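Local coordinates for protein monomethylamine methyltransferase mtmB1 (Methanosarcina barkeri, PDB 1NTH) that catalyses transfer of the methyl group from monomethylamine to the corrinoid cofactor of its partner protein MtmC, a step in methanogenesis from methylamine, at residues 84-87 with 88-92; 238-241 with 242-245; 301-305 with 306-310. All coordinates share one frame; numbering follows the deposited sequence. Where two conformers were deposited one is given.

Three helix beginnings in one chain show how differently a first turn can be built. Contact 1 (84-87 with 88-92) and contact 2 (238-241 with 242-245) are neighbours, with centres about 19 Å apart and nearest atoms about 7 Å apart. Each begins on the last residue of a strand of the small mixed sheet, 82-84 and 237-238, which flank strand 75-77, and both pack on Phe12 and Met288. Contact 3 (301-305 with 306-310) lies apart, its centre about 32 Å from that of contact 1 and 27 Å from that of contact 2. It follows a strand of the TIM barrel, at the strand end where such barrels generally carry their active sites.

Contact 1 of 3, residues 84-87 with 88-92; sequences VKYT and EDEIW
Thr87 and Glu90 form a capping box, a local contact at the start of helix 88-95, where the chain leaves strand 82-84 of the small mixed sheet. Thr87 is the N-cap. Its backbone N gives a hydrogen bond to Glu90 OE1 at 3.0 Å, met from above the carboxylate plane, 49° out of it. In return Glu90 N donates to Thr87 OG1 at 3.2 Å, although the position of this hydroxyl is less certain in the model. With CG of Glu90 set beside its own backbone N (chi1 -64°) and the chain extended beyond it, the carboxylate runs back past the start of the helix to reach Thr87. The first regular helical bond joins Ile91 N to Thr87 O at 3.2 Å.

On another side of the turn the contact is apolar: Ile91 CG1 rests 3.9 Å from Tyr86 CB, where Leu287 of helix 271-288 touches both side chains. Beyond this, Tyr86 OH bonds to Asn284.

Both oxygens of the Glu90 carboxylate are engaged: OE1 takes the Thr87 amide, among its partners, and OE2 a salt bridge to Arg15, which also bonds to Lys85 O. A buried negative group at a helix start, joined to a cation and to a backbone N-H, would probably be stabilised in its charged form.

Contact 2 of 3, residues 238-241 with 242-245; sequences IDLD and AISV
The carboxylate of Asp239 is the flat group that meets the next turn: Ala242 N, 3.5 Å from Asp239 OD2, and Ala242 CB, 3.8 Å from Asp239 OD1, both lie to one side of its plane. Thr78, Asp79 and Leu233 in neighbouring loops also touch this side chain. Asp239 puts CG between its backbone N and carbonyl carbon (chi1 53°), and this turns the acid over the first turn at the N-cap position. The hydrogen bond from Ala242 N goes instead to Asp239 O, and it is weak. A second carboxylate, that of Asp241, is engaged elsewhere, its OD2 accepting from Ala210 N.

Beside the cap, Ile238 reaches along the helix start with its CD1 3.6 Å from Ala242 CB, while its CG1 comes within 4.3 Å of Ile243 CD1. Ile238 ends strand 237-238, an outer strand of the four-stranded mixed sheet, and the chain passes directly into helix 240-251, which leads on to strand 255-259 of the TIM barrel. The small methyl of Ala242 lets the isoleucine lie close against the turn. Phe12 of helix 9-18 and Met288 of helix 271-288 each touch both Ile238 and Ile243.

Regular helical bonding then takes over, with Val245 N on Asp241 O at 3.0 Å. Leu240 O is gripped twice: Ser244 N donates to it nearly along the C=O axis, and a water donates to it at 2.7 Å. The same water accepts from Ser244 OG, and so ties the hydroxyl to the backbone one turn back. Ile243 and Ser244 face the second subunit, packing on Pro174 and Ser173 of that neighbouring chain.

Contact 3 of 3, residues 301-305 with 306-310; sequences IRWGS and TNTRE
Ser305 carries OG opposite its backbone N (chi1 172°), close to its own carbonyl carbon, and Asn307 swings its CG in between backbone N and carbonyl carbon (chi1 50°); the two rotations bring serine hydroxyl and asparagine amide together. The result is an ST turn in the loop between strand 293-300 and helix 309-325, a strand-to-helix connection of the TIM barrel. Its defining bond runs from Asn307 N to Ser305 OG at 3.1 Å and is almost straight, with an angle of 174° at the hydrogen. The same OG also stands above the plane of the Asn307 side-chain amide, 3.1 Å from OD1 in a geometry unsuited to hydrogen bonding. Asn307 ND2 hydrogen-bonds instead to Glu348.

Ser305 OG bonds in addition to Tyr335 O, so the hydroxyl joins the turn to the chain just after strand 330-333. Thr306 OG1 adds a bond to Tyr335 N and another to Gln352. An alanine in place of Ser305 would lose both bonds of this hydroxyl, and is likely to leave Asn307 N without its acceptor and the turn freer to move away from Tyr335.

Farther along, Thr308 occupies the N-cap of helix 309-325, and its backbone N donates to Thr311 OG1. The Thr308 side chain crosses that of Trp303 at about a right angle, with Thr308 CG2 4.1 Å from Trp303 CD1 and obliquely placed to the ring. Over one face of the same indole runs the extended side chain of Arg302, and Trp303 CH2 sits over the centre of the guanidinium, 3.4 Å above its plane.

Contact 1 of 3, residues 84-87 with 88-92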
loop_
_atom_site.group_PDB
_atom_site.type_symbol
_atom_site.label_atom_id
_atom_site.label_comp_id
_atom_site.label_asym_id
_atom_site.label_seq_id
_atom_site.Cartn_x
_atom_site.Cartn_y
_atom_site.Cartn_z
ATOM N N VAL A 84 20.038 -32.926 17.706
ATOM C CA VAL A 84 18.585 -32.810 17.711
ATOM C C VAL A 84 18.014 -34.004 16.955
ATOM O O VAL A 84 18.390 -34.263 15.811
ATOM C CB VAL A 84 18.112 -31.512 17.023
ATOM C CG1 VAL A 84 16.594 -31.524 16.877
ATOM C CG2 VAL A 84 18.554 -30.303 17.839
ATOM N N LYS A 85 17.107 -34.725 17.603
ATOM C CA LYS A 85 16.477 -35.904 17.018
ATOM C C LYS A 85 15.015 -35.662 16.663
ATOM O O LYS A 85 14.294 -34.991 17.398
ATOM C CB LYS A 85 16.547 -37.067 18.009
ATOM C CG LYS A 85 17.943 -37.609 18.279
ATOM C CD LYS A 85 18.376 -38.605 17.214
ATOM C CE LYS A 85 19.732 -39.210 17.552
ATOM N NZ LYS A 85 19.706 -40.699 17.559
ATOM N N TYR A 86 14.592 -36.225 15.535
ATOM C CA TYR A 86 13.211 -36.125 15.076
ATOM C C TYR A 86 12.561 -37.489 15.269
ATOM O O TYR A 86 13.253 -38.494 15.440
ATOM C CB TYR A 86 13.142 -35.815 13.578
ATOM C CG TYR A 86 13.821 -34.547 13.135
ATOM C CD1 TYR A 86 14.921 -34.588 12.280
ATOM C CD2 TYR A 86 13.347 -33.304 13.539
ATOM C CE1 TYR A 86 15.528 -33.421 11.835
ATOM C CE2 TYR A 86 13.947 -32.131 13.102
ATOM C CZ TYR A 86 15.037 -32.196 12.250
ATOM O OH TYR A 86 15.634 -31.037 11.816
ATOM N N THR A 87 11.232 -37.528 15.242
ATOM C CA THR A 87 10.528 -38.801 15.331
ATOM C C THR A 87 10.039 -39.060 13.910
ATOM O O THR A 87 9.968 -38.134 13.095
ATOM C CB THR A 87 9.309 -38.749 16.272
ATOM O OG1 THR A 87 8.318 -37.872 15.725
ATOM C CG2 THR A 87 9.719 -38.267 17.658
ATOM N N GLU A 88 9.709 -40.308 13.609
ATOM C CA GLU A 88 9.238 -40.664 12.278
ATOM C C GLU A 88 7.977 -39.894 11.903
ATOM O O GLU A 88 7.843 -39.424 10.774
ATOM C CB GLU A 88 8.953 -42.163 12.200
ATOM C CG GLU A 88 8.739 -42.666 10.787
ATOM C CD GLU A 88 8.430 -44.147 10.743
ATOM O OE1 GLU A 88 9.023 -44.898 11.546
ATOM O OE2 GLU A 88 7.606 -44.562 9.900
ATOM N N ASP A 89 7.055 -39.767 12.850
ATOM C CA ASP A 89 5.811 -39.058 12.589
ATOM C C ASP A 89 6.026 -37.576 12.311
ATOM O O ASP A 89 5.289 -36.977 11.530
ATOM C CB ASP A 89 4.837 -39.232 13.753
ATOM C CG ASP A 89 4.346 -40.659 13.888
ATOM O OD1 ASP A 89 4.092 -41.301 12.846
ATOM O OD2 ASP A 89 4.201 -41.134 15.034
ATOM N N GLU A 90 7.030 -36.980 12.950
ATOM C CA GLU A 90 7.314 -35.566 12.727
ATOM C C GLU A 90 7.857 -35.366 11.320
ATOM O O GLU A 90 7.510 -34.394 10.646
ATOM C CB GLU A 90 8.330 -35.044 13.750
ATOM C CG GLU A 90 7.827 -35.082 15.182
ATOM C CD GLU A 90 8.880 -34.669 16.195
ATOM O OE1 GLU A 90 10.088 -34.802 15.898
ATOM O OE2 GLU A 90 8.493 -34.227 17.298
ATOM N N ILE A 91 8.710 -36.284 10.871
ATOM C CA ILE A 91 9.270 -36.170 9.534
ATOM C C ILE A 91 8.179 -36.311 8.474
ATOM O O ILE A 91 8.157 -35.559 7.497
ATOM C CB ILE A 91 10.376 -37.226 9.290
ATOM C CG1 ILE A 91 11.510 -37.021 10.301
ATOM C CG2 ILE A 91 10.924 -37.090 7.870
ATOM C CD1 ILE A 91 12.641 -38.035 10.179
ATOM N N TRP A 92 7.268 -37.263 8.663
ATOM C CA TRP A 92 6.193 -37.451 7.693
ATOM C C TRP A 92 5.237 -36.263 7.653
ATOM O O TRP A 92 4.730 -35.907 6.588
ATOM C CB TRP A 92 5.426 -38.745 7.981
ATOM C CG TRP A 92 6.097 -39.941 7.376
ATOM C CD1 TRP A 92 6.597 -41.029 8.036
ATOM C CD2 TRP A 92 6.372 -40.152 5.985
ATOM N NE1 TRP A 92 7.170 -41.903 7.140
ATOM C CE2 TRP A 92 7.045 -41.390 5.875
ATOM C CE3 TRP A 92 6.115 -39.415 4.820
ATOM C CZ2 TRP A 92 7.465 -41.908 4.645
ATOM C CZ3 TRP A 92 6.533 -39.931 3.595
ATOM C CH2 TRP A 92 7.203 -41.166 3.520
#

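Contact 2 of 3, residues 238-241 with 242-245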
loop_
_atom_site.group_PDB
_atom_site.type_symbol
_atom_site.label_atom_id
_atom_site.label_comp_id
_atom_site.label_asym_id
_atom_site.label_seq_id
_atom_site.Cartn_x
_atom_site.Cartn_y
_atom_site.Cartn_z
ATOM N N ILE A 238 23.825 -27.628 11.687
ATOM C CA ILE A 238 23.318 -26.262 11.628
ATOM C C ILE A 238 23.818 -25.441 12.816
ATOM O O ILE A 238 24.216 -25.992 13.846
ATOM C CB ILE A 238 21.763 -26.259 11.627
ATOM C CG1 ILE A 238 21.234 -24.912 11.123
ATOM C CG2 ILE A 238 21.233 -26.518 13.024
ATOM C CD1 ILE A 238 21.533 -24.657 9.664
ATOM N N ASP A 239 23.801 -24.122 12.662
ATOM C CA ASP A 239 24.219 -23.208 13.721
ATOM C C ASP A 239 22.977 -22.454 14.197
ATOM O O ASP A 239 21.986 -22.374 13.471
ATOM C CB ASP A 239 25.263 -22.227 13.188
ATOM C CG ASP A 239 24.803 -21.513 11.931
ATOM O OD1 ASP A 239 24.493 -22.192 10.929
ATOM O OD2 ASP A 239 24.752 -20.269 11.945
ATOM N N LEU A 240 23.023 -21.906 15.407
ATOM C CA LEU A 240 21.869 -21.188 15.940
ATOM C C LEU A 240 21.511 -19.908 15.186
ATOM O O LEU A 240 20.351 -19.497 15.185
ATOM C CB LEU A 240 22.069 -20.887 17.430
ATOM C CG LEU A 240 21.998 -22.133 18.322
ATOM C CD1 LEU A 240 22.108 -21.729 19.784
ATOM C CD2 LEU A 240 20.686 -22.869 18.079
ATOM N N ASP A 241 22.490 -19.275 14.548
ATOM C CA ASP A 241 22.212 -18.064 13.777
ATOM C C ASP A 241 21.148 -18.378 12.723
ATOM O O ASP A 241 20.203 -17.609 12.529
ATOM C CB ASP A 241 23.486 -17.560 13.089
ATOM C CG ASP A 241 24.199 -16.482 13.891
ATOM O OD1 ASP A 241 24.148 -16.532 15.138
ATOM O OD2 ASP A 241 24.819 -15.589 13.271
ATOM N N ALA A 242 21.299 -19.516 12.051
ATOM C CA ALA A 242 20.351 -19.922 11.018
ATOM C C ALA A 242 18.950 -20.125 11.591
ATOM O O ALA A 242 17.952 -19.777 10.959
ATOM C CB ALA A 242 20.828 -21.206 10.344
ATOM N N ILE A 243 18.880 -20.690 12.790
ATOM C CA ILE A 243 17.597 -20.943 13.439
ATOM C C ILE A 243 16.838 -19.641 13.720
ATOM O O ILE A 243 15.611 -19.584 13.573
ATOM C CB ILE A 243 17.804 -21.739 14.758
ATOM C CG1 ILE A 243 18.475 -23.082 14.448
ATOM C CG2 ILE A 243 16.473 -21.971 15.454
ATOM C CD1 ILE A 243 17.708 -23.959 13.477
ATOM N N SER A 244 17.561 -18.598 14.122
ATOM C CA SER A 244 16.927 -17.307 14.384
ATOM C C SER A 244 16.518 -16.649 13.074
ATOM O O SER A 244 15.483 -15.990 13.003
ATOM C CB SER A 244 17.870 -16.378 15.153
ATOM O OG SER A 244 17.870 -16.707 16.529
ATOM N N VAL A 245 17.331 -16.824 12.037
ATOM C CA VAL A 245 17.009 -16.243 10.736
ATOM C C VAL A 245 15.721 -16.872 10.204
ATOM O O VAL A 245 14.868 -16.184 9.629
ATOM C CB VAL A 245 18.161 -16.456 9.728
ATOM C CG1 VAL A 245 17.706 -16.092 8.324
ATOM C CG2 VAL A 245 19.350 -15.588 10.118
HETATM O O HOH W 1 18.871 -18.944 17.407
#

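Contact 3 of 3, residues 301-305 with 306-310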
loop_
_atom_site.group_PDB
_atom_site.type_symbol
_atom_site.label_atom_id
_atom_site.label_comp_id
_atom_site.label_asym_id
_atom_site.label_seq_id
_atom_site.Cartn_x
_atom_site.Cartn_y
_atom_site.Cartn_z
ATOM N N ILE A 301 35.042 -32.414 -3.357
ATOM C CA ILE A 301 35.980 -32.029 -2.308
ATOM C C ILE A 301 37.299 -31.464 -2.835
ATOM O O ILE A 301 37.881 -30.568 -2.222
ATOM C CB ILE A 301 36.284 -33.216 -1.363
ATOM C CG1 ILE A 301 37.078 -32.717 -0.152
ATOM C CG2 ILE A 301 37.058 -34.299 -2.106
ATOM C CD1 ILE A 301 37.210 -33.733 0.958
ATOM N N ARG A 302 37.764 -31.970 -3.971
ATOM C CA ARG A 302 39.023 -31.491 -4.531
ATOM C C ARG A 302 38.879 -30.340 -5.519
ATOM O O ARG A 302 39.547 -29.316 -5.391
ATOM C CB ARG A 302 39.765 -32.635 -5.227
ATOM C CG ARG A 302 41.103 -32.212 -5.820
ATOM C CD ARG A 302 41.758 -33.336 -6.606
ATOM N NE ARG A 302 43.065 -32.937 -7.122
ATOM C CZ ARG A 302 43.844 -33.708 -7.875
ATOM N NH1 ARG A 302 43.451 -34.930 -8.209
ATOM N NH2 ARG A 302 45.018 -33.256 -8.295
ATOM N N TRP A 303 38.001 -30.511 -6.499
ATOM C CA TRP A 303 37.813 -29.507 -7.534
ATOM C C TRP A 303 36.943 -28.315 -7.143
ATOM O O TRP A 303 37.039 -27.250 -7.752
ATOM C CB TRP A 303 37.254 -30.181 -8.786
ATOM C CG TRP A 303 38.086 -31.355 -9.232
ATOM C CD1 TRP A 303 37.655 -32.635 -9.433
ATOM C CD2 TRP A 303 39.486 -31.350 -9.542
ATOM N NE1 TRP A 303 38.699 -33.427 -9.849
ATOM C CE2 TRP A 303 39.835 -32.663 -9.927
ATOM C CE3 TRP A 303 40.479 -30.360 -9.535
ATOM C CZ2 TRP A 303 41.137 -33.018 -10.299
ATOM C CZ3 TRP A 303 41.779 -30.712 -9.907
ATOM C CH2 TRP A 303 42.092 -32.031 -10.285
ATOM N N GLY A 304 36.097 -28.494 -6.134
ATOM C CA GLY A 304 35.239 -27.406 -5.693
ATOM C C GLY A 304 34.198 -26.998 -6.723
ATOM O O GLY A 304 33.715 -25.865 -6.709
ATOM N N SER A 305 33.854 -27.924 -7.612
ATOM C CA SER A 305 32.863 -27.670 -8.655
ATOM C C SER A 305 31.627 -28.544 -8.472
ATOM O O SER A 305 31.691 -29.618 -7.872
ATOM C CB SER A 305 33.461 -27.935 -10.037
ATOM O OG SER A 305 32.462 -27.865 -11.043
ATOM N N THR A 306 30.503 -28.078 -9.006
ATOM C CA THR A 306 29.243 -28.802 -8.913
ATOM C C THR A 306 28.948 -29.600 -10.184
ATOM O O THR A 306 27.941 -30.302 -10.256
ATOM C CB THR A 306 28.070 -27.830 -8.697
ATOM O OG1 THR A 306 28.102 -26.832 -9.723
ATOM C CG2 THR A 306 28.159 -27.164 -7.332
ATOM N N ASN A 307 29.818 -29.502 -11.184
ATOM C CA ASN A 307 29.576 -30.217 -12.429
ATOM C C ASN A 307 30.561 -31.332 -12.774
ATOM O O ASN A 307 30.825 -31.591 -13.950
ATOM C CB ASN A 307 29.483 -29.231 -13.597
ATOM C CG ASN A 307 30.639 -28.261 -13.638
ATOM O OD1 ASN A 307 30.496 -27.091 -13.279
ATOM N ND2 ASN A 307 31.801 -28.743 -14.072
ATOM N N THR A 308 31.113 -31.987 -11.760
ATOM C CA THR A 308 32.012 -33.101 -12.026
ATOM C C THR A 308 31.084 -34.294 -12.223
ATOM O O THR A 308 29.901 -34.231 -11.872
ATOM C CB THR A 308 32.966 -33.390 -10.843
ATOM O OG1 THR A 308 32.213 -33.860 -9.720
ATOM C CG2 THR A 308 33.737 -32.135 -10.459
ATOM N N ARG A 309 31.603 -35.373 -12.791
ATOM C CA ARG A 309 30.788 -36.556 -13.023
ATOM C C ARG A 309 30.092 -37.015 -11.743
ATOM O O ARG A 309 28.900 -37.325 -11.754
ATOM C CB ARG A 309 31.658 -37.685 -13.586
ATOM C CG ARG A 309 30.907 -38.969 -13.913
ATOM C CD ARG A 309 31.844 -39.966 -14.598
ATOM N NE ARG A 309 32.294 -39.482 -15.902
ATOM C CZ ARG A 309 31.642 -39.683 -17.045
ATOM N NH1 ARG A 309 30.506 -40.368 -17.055
ATOM N NH2 ARG A 309 32.121 -39.188 -18.179
ATOM N N GLU A 310 30.830 -37.043 -10.638
ATOM C CA GLU A 310 30.269 -37.485 -9.369
ATOM C C GLU A 310 29.176 -36.578 -8.810
ATOM O O GLU A 310 28.126 -37.063 -8.391
ATOM C CB GLU A 310 31.375 -37.649 -8.323
ATOM C CG GLU A 310 32.423 -38.687 -8.703
ATOM C CD GLU A 310 33.626 -38.094 -9.418
ATOM O OE1 GLU A 310 33.533 -36.962 -9.942
ATOM O OE2 GLU A 310 34.673 -38.775 -9.464
#